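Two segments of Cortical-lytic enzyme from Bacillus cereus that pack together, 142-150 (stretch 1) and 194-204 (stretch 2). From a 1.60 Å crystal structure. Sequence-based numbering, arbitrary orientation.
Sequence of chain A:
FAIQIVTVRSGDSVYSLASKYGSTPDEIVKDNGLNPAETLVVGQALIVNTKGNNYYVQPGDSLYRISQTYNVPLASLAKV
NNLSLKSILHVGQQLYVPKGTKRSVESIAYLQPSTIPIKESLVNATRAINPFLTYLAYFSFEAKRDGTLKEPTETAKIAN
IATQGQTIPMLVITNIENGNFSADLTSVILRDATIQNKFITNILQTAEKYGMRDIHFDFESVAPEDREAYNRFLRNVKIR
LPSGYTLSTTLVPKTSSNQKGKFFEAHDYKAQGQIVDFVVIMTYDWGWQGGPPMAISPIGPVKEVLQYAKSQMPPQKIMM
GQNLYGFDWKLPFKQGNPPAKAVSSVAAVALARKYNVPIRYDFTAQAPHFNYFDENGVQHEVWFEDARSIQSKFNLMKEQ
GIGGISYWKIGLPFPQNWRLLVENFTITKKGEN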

ATOM      1  N   GLU A 142     -13.293  14.168 -11.196  1.00 17.43           N
ATOM      2  CA  GLU A 142     -13.513  15.303 -10.312  1.00 20.30           C
ATOM      3  C   GLU A 142     -14.972  15.741 -10.383  1.00 19.29           C
ATOM      4  O   GLU A 142     -15.491  15.980 -11.464  1.00 21.07           O
ATOM      5  CB  GLU A 142     -12.574  16.460 -10.678  1.00 18.94           C
ATOM      6  CG  GLU A 142     -11.100  16.021 -10.548  1.00 20.13           C
ATOM      7  CD  GLU A 142     -10.065  17.087 -10.875  1.00 26.25           C
ATOM      8  OE1 GLU A 142     -10.427  18.174 -11.366  1.00 28.36           O
ATOM      9  OE2 GLU A 142      -8.863  16.815 -10.641  1.00 25.27           O
ATOM     10  N   ALA A 143     -15.619  15.810  -9.224  1.00 17.70           N
ATOM     11  CA  ALA A 143     -16.998  16.268  -9.112  1.00 18.18           C
ATOM     12  C   ALA A 143     -17.064  17.742  -9.459  1.00 18.80           C
ATOM     13  O   ALA A 143     -16.144  18.492  -9.141  1.00 21.66           O
ATOM     14  CB  ALA A 143     -17.504  16.033  -7.714  1.00 20.62           C
ATOM     15  N   LYS A 144     -18.174  18.151 -10.074  1.00 19.43           N
ATOM     16  CA  LYS A 144     -18.405  19.543 -10.483  1.00 21.03           C
ATOM     17  C   LYS A 144     -19.670  20.064  -9.837  1.00 20.15           C
ATOM     18  O   LYS A 144     -20.527  19.289  -9.438  1.00 21.31           O
ATOM     19  CB  LYS A 144     -18.473  19.636 -12.013  1.00 21.21           C
ATOM     20  CG  LYS A 144     -17.114  19.391 -12.647  1.00 24.11           C
ATOM     21  CD  LYS A 144     -17.172  19.022 -14.123  1.00 34.85           C
ATOM     22  CE  LYS A 144     -17.908  20.006 -15.008  1.00 49.13           C
ATOM     23  NZ  LYS A 144     -18.120  19.381 -16.350  1.00 42.56           N
ATOM     24  N   ARG A 145     -19.782  21.391  -9.763  1.00 21.65           N
ATOM     25  CA  ARG A 145     -20.880  22.033  -9.052  1.00 25.02           C
ATOM     26  C   ARG A 145     -22.231  21.879  -9.744  1.00 27.37           C
ATOM     27  O   ARG A 145     -23.269  22.146  -9.129  1.00 29.41           O
ATOM     28  CB  ARG A 145     -20.554  23.509  -8.857  1.00 25.83           C
ATOM     29  CG  ARG A 145     -19.489  23.743  -7.799  1.00 25.80           C
ATOM     30  CD  ARG A 145     -19.091  25.211  -7.711  1.00 31.01           C
ATOM     31  NE  ARG A 145     -17.921  25.377  -6.847  1.00 27.89           N
ATOM     32  CZ  ARG A 145     -17.752  26.357  -5.968  1.00 23.90           C
ATOM     33  NH1 ARG A 145     -18.663  27.336  -5.844  1.00 22.02           N
ATOM     34  NH2 ARG A 145     -16.652  26.379  -5.225  1.00 25.09           N
ATOM     35  N   ASP A 146     -22.230  21.458 -11.009  1.00 24.11           N
ATOM     36  CA  ASP A 146     -23.480  21.163 -11.718  1.00 25.50           C
ATOM     37  C   ASP A 146     -23.843  19.678 -11.658  1.00 28.92           C
ATOM     38  O   ASP A 146     -24.791  19.246 -12.299  1.00 27.09           O
ATOM     39  CB  ASP A 146     -23.389  21.641 -13.171  1.00 26.59           C
ATOM     40  CG  ASP A 146     -22.322  20.933 -13.976  1.00 34.47           C
ATOM     41  OD1 ASP A 146     -21.563  20.129 -13.409  1.00 30.16           O
ATOM     42  OD2 ASP A 146     -22.222  21.221 -15.189  1.00 31.23           O
ATOM     43  N   GLY A 147     -23.111  18.910 -10.859  1.00 25.96           N
ATOM     44  CA  GLY A 147     -23.424  17.509 -10.662  1.00 26.69           C
ATOM     45  C   GLY A 147     -22.922  16.600 -11.765  1.00 30.56           C
ATOM     46  O   GLY A 147     -23.400  15.481 -11.900  1.00 34.90           O
ATOM     47  N   THR A 148     -21.989  17.087 -12.574  1.00 23.62           N
ATOM     48  CA  THR A 148     -21.350  16.258 -13.590  1.00 25.46           C
ATOM     49  C   THR A 148     -19.942  15.919 -13.104  1.00 26.21           C
ATOM     50  O   THR A 148     -19.508  16.409 -12.056  1.00 23.63           O
ATOM     51  CB  THR A 148     -21.282  16.965 -14.980  1.00 25.53           C
ATOM     52  OG1 THR A 148     -20.413  18.103 -14.923  1.00 26.53           O
ATOM     53  CG2 THR A 148     -22.681  17.376 -15.442  1.00 26.14           C
ATOM     54  N   LEU A 149     -19.256  15.064 -13.861  1.00 23.10           N
ATOM     55  CA  LEU A 149     -17.904  14.619 -13.547  1.00 22.12           C
ATOM     56  C   LEU A 149     -16.936  15.016 -14.659  1.00 24.63           C
ATOM     57  O   LEU A 149     -17.275  14.928 -15.840  1.00 24.90           O
ATOM     58  CB  LEU A 149     -17.870  13.098 -13.378  1.00 20.49           C
ATOM     59  CG  LEU A 149     -18.707  12.442 -12.258  1.00 21.41           C
ATOM     60  CD1 LEU A 149     -18.752  10.909 -12.420  1.00 26.83           C
ATOM     61  CD2 LEU A 149     -18.146  12.779 -10.889  1.00 24.50           C
ATOM     62  N   LYS A 150     -15.727  15.417 -14.272  1.00 19.84           N
ATOM     63  CA  LYS A 150     -14.615  15.558 -15.202  1.00 21.13           C
ATOM     64  C   LYS A 150     -13.909  14.218 -15.340  1.00 21.02           C
ATOM     65  O   LYS A 150     -13.337  13.727 -14.368  1.00 21.66           O
ATOM     66  CB  LYS A 150     -13.613  16.593 -14.706  1.00 22.34           C
ATOM     67  CG  LYS A 150     -12.500  16.883 -15.693  1.00 23.69           C
ATOM     68  CD  LYS A 150     -11.460  17.810 -15.117  1.00 32.51           C
ATOM     69  CE  LYS A 150     -10.280  17.950 -16.081  1.00 43.75           C
ATOM     70  NZ  LYS A 150      -9.224  18.837 -15.543  1.00 54.50           N
ATOM     71  N   THR A 194     -31.427  18.878  -5.644  1.00 31.23           N
ATOM     72  CA  THR A 194     -31.551  18.793  -7.098  1.00 29.93           C
ATOM     73  C   THR A 194     -30.217  18.434  -7.761  1.00 37.74           C
ATOM     74  O   THR A 194     -30.163  17.543  -8.615  1.00 31.57           O
ATOM     75  CB  THR A 194     -32.073  20.100  -7.675  1.00 33.11           C
ATOM     76  OG1 THR A 194     -33.371  20.354  -7.121  1.00 34.04           O
ATOM     77  CG2 THR A 194     -32.168  20.028  -9.197  1.00 33.92           C
ATOM     78  N   ILE A 195     -29.151  19.126  -7.373  1.00 30.34           N
ATOM     79  CA  ILE A 195     -27.817  18.830  -7.900  1.00 25.88           C
ATOM     80  C   ILE A 195     -27.368  17.436  -7.475  1.00 26.48           C
ATOM     81  O   ILE A 195     -26.842  16.688  -8.293  1.00 27.15           O
ATOM     82  CB  ILE A 195     -26.799  19.876  -7.426  1.00 23.80           C
ATOM     83  CG1 ILE A 195     -27.107  21.227  -8.079  1.00 32.33           C
ATOM     84  CG2 ILE A 195     -25.367  19.453  -7.748  1.00 26.14           C
ATOM     85  CD1 ILE A 195     -26.341  22.374  -7.510  1.00 31.91           C
ATOM     86  N   GLN A 196     -27.601  17.075  -6.218  1.00 23.52           N
ATOM     87  CA  GLN A 196     -27.163  15.767  -5.725  1.00 23.67           C
ATOM     88  C   GLN A 196     -27.873  14.646  -6.487  1.00 23.48           C
ATOM     89  O   GLN A 196     -27.281  13.622  -6.790  1.00 23.41           O
ATOM     90  CB  GLN A 196     -27.402  15.637  -4.218  1.00 28.90           C
ATOM     91  CG  GLN A 196     -26.861  14.353  -3.635  1.00 24.61           C
ATOM     92  CD  GLN A 196     -27.087  14.245  -2.140  1.00 25.47           C
ATOM     93  OE1 GLN A 196     -27.759  13.327  -1.671  1.00 28.46           O
ATOM     94  NE2 GLN A 196     -26.496  15.155  -1.385  1.00 28.99           N
ATOM     95  N   ASN A 197     -29.153  14.840  -6.810  1.00 27.22           N
ATOM     96  CA  ASN A 197     -29.887  13.807  -7.533  1.00 29.19           C
ATOM     97  C   ASN A 197     -29.320  13.601  -8.936  1.00 30.39           C
ATOM     98  O   ASN A 197     -29.145  12.467  -9.393  1.00 31.86           O
ATOM     99  CB  ASN A 197     -31.372  14.181  -7.616  1.00 33.77           C
ATOM    100  CG  ASN A 197     -32.180  13.177  -8.408  1.00 62.85           C
ATOM    101  OD1 ASN A 197     -32.269  12.009  -8.038  1.00 80.36           O
ATOM    102  ND2 ASN A 197     -32.760  13.625  -9.518  1.00 69.28           N
ATOM    103  N   LYS A 198     -28.994  14.708  -9.594  1.00 27.65           N
ATOM    104  CA  LYS A 198     -28.368  14.675 -10.914  1.00 34.15           C
ATOM    105  C   LYS A 198     -26.991  14.029 -10.840  1.00 29.61           C
ATOM    106  O   LYS A 198     -26.611  13.240 -11.700  1.00 28.42           O
ATOM    107  CB  LYS A 198     -28.233  16.090 -11.476  1.00 40.21           C
ATOM    108  CG  LYS A 198     -27.525  16.168 -12.829  1.00 54.81           C
ATOM    109  CD  LYS A 198     -27.583  17.574 -13.428  1.00 63.62           C
ATOM    110  CE  LYS A 198     -26.693  17.681 -14.669  1.00 57.77           C
ATOM    111  NZ  LYS A 198     -26.332  19.094 -15.015  1.00 43.09           N
ATOM    112  N   PHE A 199     -26.263  14.379  -9.790  1.00 26.18           N
ATOM    113  CA  PHE A 199     -24.920  13.845  -9.536  1.00 21.95           C
ATOM    114  C   PHE A 199     -24.950  12.328  -9.434  1.00 25.79           C
ATOM    115  O   PHE A 199     -24.165  11.633 -10.105  1.00 26.95           O
ATOM    116  CB  PHE A 199     -24.365  14.489  -8.252  1.00 24.79           C
ATOM    117  CG  PHE A 199     -22.906  14.186  -7.955  1.00 21.45           C
ATOM    118  CD1 PHE A 199     -21.923  14.385  -8.915  1.00 22.59           C
ATOM    119  CD2 PHE A 199     -22.529  13.784  -6.696  1.00 22.09           C
ATOM    120  CE1 PHE A 199     -20.591  14.140  -8.633  1.00 26.22           C
ATOM    121  CE2 PHE A 199     -21.189  13.536  -6.400  1.00 21.62           C
ATOM    122  CZ  PHE A 199     -20.224  13.737  -7.379  1.00 20.99           C
ATOM    123  N   ILE A 200     -25.839  11.802  -8.601  1.00 24.88           N
ATOM    124  CA  ILE A 200     -25.904  10.354  -8.404  1.00 24.72           C
ATOM    125  C   ILE A 200     -26.316   9.675  -9.711  1.00 27.03           C
ATOM    126  O   ILE A 200     -25.793   8.632 -10.070  1.00 26.73           O
ATOM    127  CB  ILE A 200     -26.880   9.978  -7.265  1.00 25.61           C
ATOM    128  CG1 ILE A 200     -26.356  10.533  -5.944  1.00 30.27           C
ATOM    129  CG2 ILE A 200     -27.058   8.467  -7.179  1.00 28.32           C
ATOM    130  CD1 ILE A 200     -27.289  10.378  -4.782  1.00 30.97           C
ATOM    131  N   THR A 201     -27.250  10.281 -10.436  1.00 29.06           N
ATOM    132  CA  THR A 201     -27.645   9.747 -11.732  1.00 25.27           C
ATOM    133  C   THR A 201     -26.451   9.659 -12.682  1.00 27.44           C
ATOM    134  O   THR A 201     -26.251   8.633 -13.336  1.00 28.54           O
ATOM    135  CB  THR A 201     -28.759  10.618 -12.361  1.00 29.01           C
ATOM    136  OG1 THR A 201     -29.945  10.486 -11.572  1.00 29.60           O
ATOM    137  CG2 THR A 201     -29.073  10.180 -13.774  1.00 35.42           C
ATOM    138  N   ASN A 202     -25.640  10.712 -12.737  1.00 24.67           N
ATOM    139  CA  ASN A 202     -24.480  10.732 -13.634  1.00 22.88           C
ATOM    140  C   ASN A 202     -23.405   9.730 -13.221  1.00 23.42           C
ATOM    141  O   ASN A 202     -22.729   9.139 -14.071  1.00 26.14           O
ATOM    142  CB  ASN A 202     -23.859  12.132 -13.706  1.00 24.08           C
ATOM    143  CG  ASN A 202     -24.684  13.086 -14.540  1.00 34.49           C
ATOM    144  OD1 ASN A 202     -25.325  12.680 -15.510  1.00 37.85           O
ATOM    145  ND2 ASN A 202     -24.681  14.362 -14.162  1.00 31.95           N
ATOM    146  N   ILE A 203     -23.236   9.571 -11.912  1.00 23.71           N
ATOM    147  CA  ILE A 203     -22.295   8.588 -11.363  1.00 22.63           C
ATOM    148  C   ILE A 203     -22.681   7.174 -11.794  1.00 25.61           C
ATOM    149  O   ILE A 203     -21.822   6.390 -12.203  1.00 26.83           O
ATOM    150  CB  ILE A 203     -22.246   8.675  -9.824  1.00 22.95           C
ATOM    151  CG1 ILE A 203     -21.552   9.975  -9.409  1.00 24.94           C
ATOM    152  CG2 ILE A 203     -21.524   7.459  -9.215  1.00 26.30           C
ATOM    153  CD1 ILE A 203     -21.755  10.329  -7.952  1.00 25.21           C
ATOM    154  N   LEU A 204     -23.962   6.838 -11.691  1.00 26.31           N
ATOM    155  CA  LEU A 204     -24.412   5.500 -12.062  1.00 26.74           C
ATOM    156  C   LEU A 204     -24.242   5.246 -13.559  1.00 28.14           C
ATOM    157  O   LEU A 204     -23.832   4.151 -13.957  1.00 29.08           O
ATOM    158  CB  LEU A 204     -25.870   5.293 -11.677  1.00 28.73           C
ATOM    159  CG  LEU A 204     -26.203   5.390 -10.193  1.00 45.08           C
ATOM    160  CD1 LEU A 204     -27.714   5.346  -9.978  1.00 55.72           C
ATOM    161  CD2 LEU A 204     -25.535   4.293  -9.433  1.00 46.93           C
TER
HETATM  162  O   HOH W   1     -24.764  20.666 -17.129  1.00 49.92           O

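A tight turn exposes backbone carbonyls that its own strands cannot satisfy, and a neighbouring helix can supply the missing donors from side chains one turn apart. The hairpin and helix of this cortical-lytic enzyme illustrate the principle. The amide of Asn202 donates from ND2 to Gly147 O at 2.8 Å, nearly straight at 168°. One helical turn earlier, Lys198, extended with all four chi angles t, carries NZ to Asp146 O at 3.1 Å. A water bridges the same two residues, accepting from Lys198 NZ at 3.1 Å and donating to Asp146 OD2 at 3.2 Å. Gly147 O also receives a CA-H...O contact from Phe199 CA at 3.3 Å, so a single carbonyl serves two donors of unequal strength.

Such convergence requires close backbones, and the CA atoms of Gly147 and Phe199 lie 4.1 Å apart. Gly147 N closes the type I turn on Lys144 O at 3.0 Å, and glycine suits this place twice over: its positive phi of 81° favours glycine by itself, and a CB here would point at the helix, only 3.0 Å from Ile195 O. The turn is braced from within by Asp146, whose OD1 accepts from Thr148 N at 3.2 Å and from Thr148 OG1 at 2.8 Å.

Around this polar centre the packing is apolar. Phe199, buried and with chi1 t, brings its ring to the hairpin, where CZ meets Ala143 CB at 3.6 Å and CE1 meets Leu149 CD2 at 3.6 Å. The small Ala143 points toward the helix and lets the ring come close, while Leu149 starts sideways and reaches in with its end, its CD1 also lying 4.2 Å from Ile203 CG1. Beside the turn, Ile195 covers the backbone, with CD1 3.5 Å from Arg145 O and CG2 3.9 Å from Gly147 N. Altogether 450 Å² is buried.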